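Rho guanyl nucleotide exchange factor (Rom2), putative (Aspergillus fumigatus Af293, PDB 5O51) probably acts as a guanine-nucleotide exchange factor for Rho-type GTPases and is represented here by its CNH domain, a seven-bladed beta-propeller. Local coordinates at residues A[234-239]-A[273-278]; A[281-286]-A[317-322]. All coordinates share one frame; numbering follows the deposited sequence.

Contact 1 of 2, residues A[234-239]-A[273-278]; sequences ERMNGE and FALSYP
Leu275 is the meeting point of this contact between two neighbouring propeller blades. Its CG lies anti to the backbone N (chi1 179°), which sends the side chain across the gap to strand 230-236. Branch CD2 does most of the touching. Glu234 passes obliquely over this methyl, with CG 3.6 Å from Leu275 CD2 and OE2 3.4 Å from the same carbon. Glu234 OE2 also lies alongside Leu275 CB. Met236, two residues on along the same strand as Glu234, meets Leu275 tip to tip, with Met236 SD 3.8 Å from Leu275 CD2. The Met236 chain bends at chi3 (63°), which carries CE to the edge of the Tyr277 ring. Met236 CE lies near the ring plane, 4.0 Å from Tyr277 CD2. Phe250 and Ile293 also touch Met236. One water accepts a bond from Leu275 N, 2.8 Å from its oxygen, and makes a weak one to Glu234 OE1. Glu234 OE1 has its stronger partner in His232 NE2. The innermost strands of the two blades thus meet through side chains, with only a weak water bridge. The chemistry implies a mixed seam near the surface: apolar at Met236, while Glu234 ties OE1 to His232 and rests OE2 against the leucine methyl.

Contact 2 of 2, residues A[281-286]-A[317-322]; sequences LAFEPN and ILYAYE
Phe283 and Ile317 bury the most surface here, and Tyr319 completes the group. Phe283 sits on the second strand of one propeller blade. Ile317 and Tyr319 lie on strand 317-323 of the next. The Phe283 ring reaches across with its far end. Phe283 CZ lies 3.8 Å from Ile317 CG2, and Phe283 CE2 lies 4.0 Å from Tyr319 CB. The ring therefore bridges two residues that point the same way from their strand. Its side chain crosses that of Tyr319 at about a right angle. In Ile317 the two branches divide the work. CG2 is anti to the backbone N and meets the phenylalanine, while CG1 is anti to the carbonyl carbon (chi1 -56°) and carries CD1 toward Leu281. Leu281 CD1 is 4.1 Å from Ile317 CD1. The short strand axes pass 10.4 Å apart at an angle of 30°. This is too far for backbone pairing, and the two strands meet through side chains. Ile307 and Met309 from strand 307-312 also touch Phe283, and Leu333 lies against both Leu281 and Tyr319. All four touching residues are buried. The chemistry is that of a hydrophobic interface between blades: the meeting atoms are all carbon, and cohesion across them comes from dispersion and the exclusion of water.

Contact 1 comes first along the chain and closes before contact 2 opens. Their centres lie 19 Å apart. Both use the four-stranded blade 272-303: contact 1 through strand 272-276, contact 2 through its neighbour, strand 279-284. Contact 1 joins this blade to the preceding one, and contact 2 joins it to the last, which strand 8-12 completes. The contacts also meet directly. Ala274 O and Leu281 N, 2.9 Å apart, probably form a hydrogen bond, and Ala274 CB packs 3.9 Å from Ile317 CD1. One blade thus links two successive interfaces of the ring, with the more exposed seam at contact 1 and the buried one at contact 2.

Contact 1 of 2, residues A[234-239]-A[273-278]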
loop_
_atom_site.group_PDB
_atom_site.type_symbol
_atom_site.label_atom_id
_atom_site.label_comp_id
_atom_site.label_asym_id
_atom_site.label_seq_id
_atom_site.Cartn_x
_atom_site.Cartn_y
_atom_site.Cartn_z
ATOM N N GLU A 234 -11.053 -5.539 -0.375
ATOM C CA GLU A 234 -11.227 -5.583 -1.819
ATOM C C GLU A 234 -12.689 -5.853 -2.173
ATOM O O GLU A 234 -13.296 -6.803 -1.675
ATOM C CB GLU A 234 -10.347 -6.693 -2.369
ATOM C CG GLU A 234 -10.318 -6.761 -3.883
ATOM C CD GLU A 234 -9.031 -6.282 -4.567
ATOM O OE1 GLU A 234 -8.044 -5.778 -3.942
ATOM O OE2 GLU A 234 -9.046 -6.437 -5.802
ATOM N N ARG A 235 -13.236 -5.058 -3.088
ATOM C CA ARG A 235 -14.610 -5.235 -3.578
ATOM C C ARG A 235 -14.637 -6.356 -4.600
ATOM O O ARG A 235 -13.788 -6.421 -5.467
ATOM C CB ARG A 235 -15.067 -3.920 -4.188
ATOM C CG ARG A 235 -16.501 -3.895 -4.691
ATOM C CD ARG A 235 -17.092 -2.478 -4.637
ATOM N NE ARG A 235 -18.544 -2.450 -4.831
ATOM C CZ ARG A 235 -19.449 -2.986 -3.997
ATOM N NH1 ARG A 235 -19.096 -3.636 -2.883
ATOM N NH2 ARG A 235 -20.739 -2.895 -4.284
ATOM N N MET A 236 -15.584 -7.281 -4.501
ATOM C CA MET A 236 -15.842 -8.239 -5.625
ATOM C C MET A 236 -17.355 -8.460 -5.810
ATOM O O MET A 236 -18.000 -9.068 -4.957
ATOM C CB MET A 236 -15.138 -9.575 -5.392
ATOM C CG MET A 236 -13.731 -9.465 -4.798
ATOM S SD MET A 236 -12.927 -11.057 -4.618
ATOM C CE MET A 236 -12.795 -11.644 -6.317
ATOM N N ASN A 237 -17.927 -7.927 -6.893
ATOM C CA ASN A 237 -19.399 -7.877 -7.062
ATOM C C ASN A 237 -19.933 -6.977 -5.949
ATOM O O ASN A 237 -19.305 -5.951 -5.638
ATOM C CB ASN A 237 -20.032 -9.288 -6.979
ATOM C CG ASN A 237 -19.221 -10.330 -7.713
ATOM O OD1 ASN A 237 -18.962 -11.431 -7.180
ATOM N ND2 ASN A 237 -18.793 -9.990 -8.941
ATOM N N GLY A 238 -21.031 -7.365 -5.305
ATOM C CA GLY A 238 -21.417 -6.710 -4.041
ATOM C C GLY A 238 -20.989 -7.410 -2.758
ATOM O O GLY A 238 -21.657 -7.243 -1.742
ATOM N N GLU A 239 -19.914 -8.210 -2.804
ATOM C CA GLU A 239 -19.256 -8.739 -1.581
ATOM C C GLU A 239 -17.893 -8.016 -1.406
ATOM O O GLU A 239 -17.277 -7.626 -2.380
ATOM C CB GLU A 239 -19.022 -10.268 -1.675
ATOM C CG GLU A 239 -20.201 -11.138 -2.126
ATOM C CD GLU A 239 -19.816 -12.605 -2.446
ATOM O OE1 GLU A 239 -18.684 -12.908 -2.935
ATOM O OE2 GLU A 239 -20.679 -13.483 -2.208
ATOM N N PHE A 273 -1.273 -7.632 0.740
ATOM C CA PHE A 273 -2.076 -8.528 -0.058
ATOM C C PHE A 273 -2.241 -7.980 -1.478
ATOM O O PHE A 273 -2.258 -6.794 -1.669
ATOM C CB PHE A 273 -3.505 -8.662 0.570
ATOM C CG PHE A 273 -3.537 -9.428 1.872
ATOM C CD1 PHE A 273 -3.278 -8.796 3.068
ATOM C CD2 PHE A 273 -3.735 -10.778 1.876
ATOM C CE1 PHE A 273 -3.273 -9.506 4.261
ATOM C CE2 PHE A 273 -3.721 -11.511 3.050
ATOM C CZ PHE A 273 -3.487 -10.871 4.238
ATOM N N ALA A 274 -2.399 -8.865 -2.446
ATOM C CA ALA A 274 -2.851 -8.521 -3.769
ATOM C C ALA A 274 -3.758 -9.570 -4.383
ATOM O O ALA A 274 -3.565 -10.797 -4.172
ATOM C CB ALA A 274 -1.658 -8.337 -4.653
ATOM N N LEU A 275 -4.722 -9.093 -5.165
ATOM C CA LEU A 275 -5.646 -9.966 -5.904
ATOM C C LEU A 275 -5.354 -9.966 -7.415
ATOM O O LEU A 275 -5.330 -8.925 -8.062
ATOM C CB LEU A 275 -7.073 -9.557 -5.569
ATOM C CG LEU A 275 -8.227 -10.310 -6.252
ATOM C CD1 LEU A 275 -8.152 -11.835 -6.116
ATOM C CD2 LEU A 275 -9.542 -9.783 -5.707
ATOM N N SER A 276 -5.068 -11.136 -7.972
ATOM C CA SER A 276 -4.956 -11.328 -9.431
ATOM C C SER A 276 -5.746 -12.578 -9.849
ATOM O O SER A 276 -5.188 -13.685 -9.984
ATOM C CB SER A 276 -3.502 -11.412 -9.844
ATOM O OG SER A 276 -3.420 -11.397 -11.228
ATOM N N TYR A 277 -7.045 -12.388 -10.038
ATOM C CA TYR A 277 -8.038 -13.492 -10.262
ATOM C C TYR A 277 -7.477 -14.592 -11.154
ATOM O O TYR A 277 -6.845 -14.274 -12.149
ATOM C CB TYR A 277 -9.393 -12.962 -10.784
ATOM C CG TYR A 277 -10.544 -13.962 -10.523
ATOM C CD1 TYR A 277 -10.696 -15.093 -11.347
ATOM C CD2 TYR A 277 -11.475 -13.786 -9.459
ATOM C CE1 TYR A 277 -11.693 -16.022 -11.116
ATOM C CE2 TYR A 277 -12.490 -14.746 -9.235
ATOM C CZ TYR A 277 -12.558 -15.859 -10.070
ATOM O OH TYR A 277 -13.499 -16.853 -9.945
ATOM N N PRO A 278 -7.608 -15.891 -10.808
ATOM C CA PRO A 278 -8.298 -16.442 -9.645
ATOM C C PRO A 278 -7.395 -16.565 -8.374
ATOM O O PRO A 278 -7.695 -17.400 -7.508
ATOM C CB PRO A 278 -8.695 -17.843 -10.166
ATOM C CG PRO A 278 -7.528 -18.217 -10.985
ATOM C CD PRO A 278 -6.961 -16.970 -11.585
HETATM O O HOH W 1 -4.920 -6.303 -5.237
#

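Contact 2 of 2, residues A[281-286]-A[317-322]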
loop_
_atom_site.group_PDB
_atom_site.type_symbol
_atom_site.label_atom_id
_atom_site.label_comp_id
_atom_site.label_asym_id
_atom_site.label_seq_id
_atom_site.Cartn_x
_atom_site.Cartn_y
_atom_site.Cartn_z
ATOM N N LEU A 281 -2.851 -13.382 -3.140
ATOM C CA LEU A 281 -1.454 -13.518 -2.726
ATOM C C LEU A 281 -1.242 -12.787 -1.395
ATOM O O LEU A 281 -1.593 -11.624 -1.274
ATOM C CB LEU A 281 -0.537 -12.912 -3.758
ATOM C CG LEU A 281 -0.440 -13.629 -5.137
ATOM C CD1 LEU A 281 -1.517 -13.127 -6.071
ATOM C CD2 LEU A 281 0.889 -13.420 -5.817
ATOM N N ALA A 282 -0.709 -13.482 -0.397
ATOM C CA ALA A 282 -0.369 -12.882 0.918
ATOM C C ALA A 282 1.131 -12.743 1.054
ATOM O O ALA A 282 1.824 -13.751 1.003
ATOM C CB ALA A 282 -0.908 -13.780 2.021
ATOM N N PHE A 283 1.674 -11.512 1.234
ATOM C CA PHE A 283 3.146 -11.350 1.380
ATOM C C PHE A 283 3.498 -11.251 2.862
ATOM O O PHE A 283 2.932 -10.394 3.545
ATOM C CB PHE A 283 3.569 -10.021 0.661
ATOM C CG PHE A 283 3.399 -10.077 -0.829
ATOM C CD1 PHE A 283 2.150 -10.009 -1.417
ATOM C CD2 PHE A 283 4.468 -10.240 -1.639
ATOM C CE1 PHE A 283 2.014 -10.141 -2.806
ATOM C CE2 PHE A 283 4.349 -10.321 -3.024
ATOM C CZ PHE A 283 3.125 -10.284 -3.598
ATOM N N GLU A 284 4.453 -12.065 3.325
ATOM C CA GLU A 284 4.987 -12.042 4.691
ATOM C C GLU A 284 6.505 -11.941 4.522
ATOM O O GLU A 284 7.017 -12.275 3.466
ATOM C CB GLU A 284 4.651 -13.400 5.368
ATOM C CG GLU A 284 4.921 -13.399 6.780
ATOM C CD GLU A 284 5.781 -14.496 7.345
ATOM O OE1 GLU A 284 6.977 -14.774 7.054
ATOM O OE2 GLU A 284 5.179 -14.985 8.253
ATOM N N PRO A 285 7.269 -11.549 5.573
ATOM C CA PRO A 285 8.710 -11.367 5.314
ATOM C C PRO A 285 9.466 -12.576 4.759
ATOM O O PRO A 285 10.411 -12.391 3.970
ATOM C CB PRO A 285 9.243 -10.917 6.693
ATOM C CG PRO A 285 8.120 -10.070 7.192
ATOM C CD PRO A 285 6.917 -10.959 6.878
ATOM N N ASN A 286 9.056 -13.795 5.104
ATOM C CA ASN A 286 9.807 -14.997 4.692
ATOM C C ASN A 286 9.120 -15.785 3.622
ATOM O O ASN A 286 9.699 -16.719 3.083
ATOM C CB ASN A 286 10.109 -15.937 5.879
ATOM C CG ASN A 286 11.005 -15.310 6.912
ATOM O OD1 ASN A 286 10.678 -15.264 8.102
ATOM N ND2 ASN A 286 12.109 -14.804 6.482
ATOM N N ILE A 317 2.195 -7.220 -10.298
ATOM C CA ILE A 317 2.556 -7.003 -8.886
ATOM C C ILE A 317 4.059 -6.906 -8.832
ATOM O O ILE A 317 4.763 -7.832 -9.213
ATOM C CB ILE A 317 2.089 -8.193 -8.007
ATOM C CG1 ILE A 317 0.598 -8.370 -8.198
ATOM C CG2 ILE A 317 2.434 -7.947 -6.536
ATOM C CD1 ILE A 317 0.096 -9.761 -7.845
ATOM N N LEU A 318 4.550 -5.768 -8.355
ATOM C CA LEU A 318 5.979 -5.561 -8.143
ATOM C C LEU A 318 6.343 -5.800 -6.655
ATOM O O LEU A 318 5.613 -5.346 -5.722
ATOM C CB LEU A 318 6.350 -4.140 -8.603
ATOM C CG LEU A 318 6.025 -3.788 -10.058
ATOM C CD1 LEU A 318 6.252 -2.348 -10.389
ATOM C CD2 LEU A 318 6.928 -4.664 -10.919
ATOM N N TYR A 319 7.466 -6.491 -6.437
ATOM C CA TYR A 319 7.916 -6.807 -5.091
ATOM C C TYR A 319 9.429 -6.889 -5.050
ATOM O O TYR A 319 10.035 -6.930 -6.085
ATOM C CB TYR A 319 7.234 -8.099 -4.559
ATOM C CG TYR A 319 7.760 -9.388 -5.145
ATOM C CD1 TYR A 319 7.429 -9.778 -6.423
ATOM C CD2 TYR A 319 8.647 -10.203 -4.430
ATOM C CE1 TYR A 319 7.947 -10.947 -6.995
ATOM C CE2 TYR A 319 9.149 -11.388 -4.970
ATOM C CZ TYR A 319 8.764 -11.763 -6.263
ATOM O OH TYR A 319 9.245 -12.956 -6.855
ATOM N N ALA A 320 10.013 -6.758 -3.839
ATOM C CA ALA A 320 11.445 -6.913 -3.605
ATOM C C ALA A 320 11.797 -8.023 -2.624
ATOM O O ALA A 320 11.013 -8.323 -1.734
ATOM C CB ALA A 320 12.043 -5.575 -3.113
ATOM N N TYR A 321 12.988 -8.573 -2.769
ATOM C CA TYR A 321 13.519 -9.590 -1.859
ATOM C C TYR A 321 15.056 -9.526 -1.810
ATOM O O TYR A 321 15.699 -9.074 -2.782
ATOM C CB TYR A 321 12.988 -10.988 -2.245
ATOM C CG TYR A 321 13.456 -11.502 -3.609
ATOM C CD1 TYR A 321 12.701 -11.277 -4.721
ATOM C CD2 TYR A 321 14.621 -12.246 -3.764
ATOM C CE1 TYR A 321 13.080 -11.722 -5.951
ATOM C CE2 TYR A 321 15.034 -12.683 -5.025
ATOM C CZ TYR A 321 14.245 -12.395 -6.107
ATOM O OH TYR A 321 14.519 -12.795 -7.401
ATOM N N GLU A 322 15.645 -9.970 -0.690
ATOM C CA GLU A 322 17.127 -10.087 -0.537
ATOM C C GLU A 322 17.594 -11.396 -1.129
ATOM O O GLU A 322 17.001 -12.433 -0.900
ATOM C CB GLU A 322 17.576 -10.186 0.919
ATOM C CG GLU A 322 17.290 -9.007 1.767
ATOM C CD GLU A 322 17.791 -9.111 3.216
ATOM O OE1 GLU A 322 18.449 -10.142 3.593
ATOM O OE2 GLU A 322 17.481 -8.132 3.965
#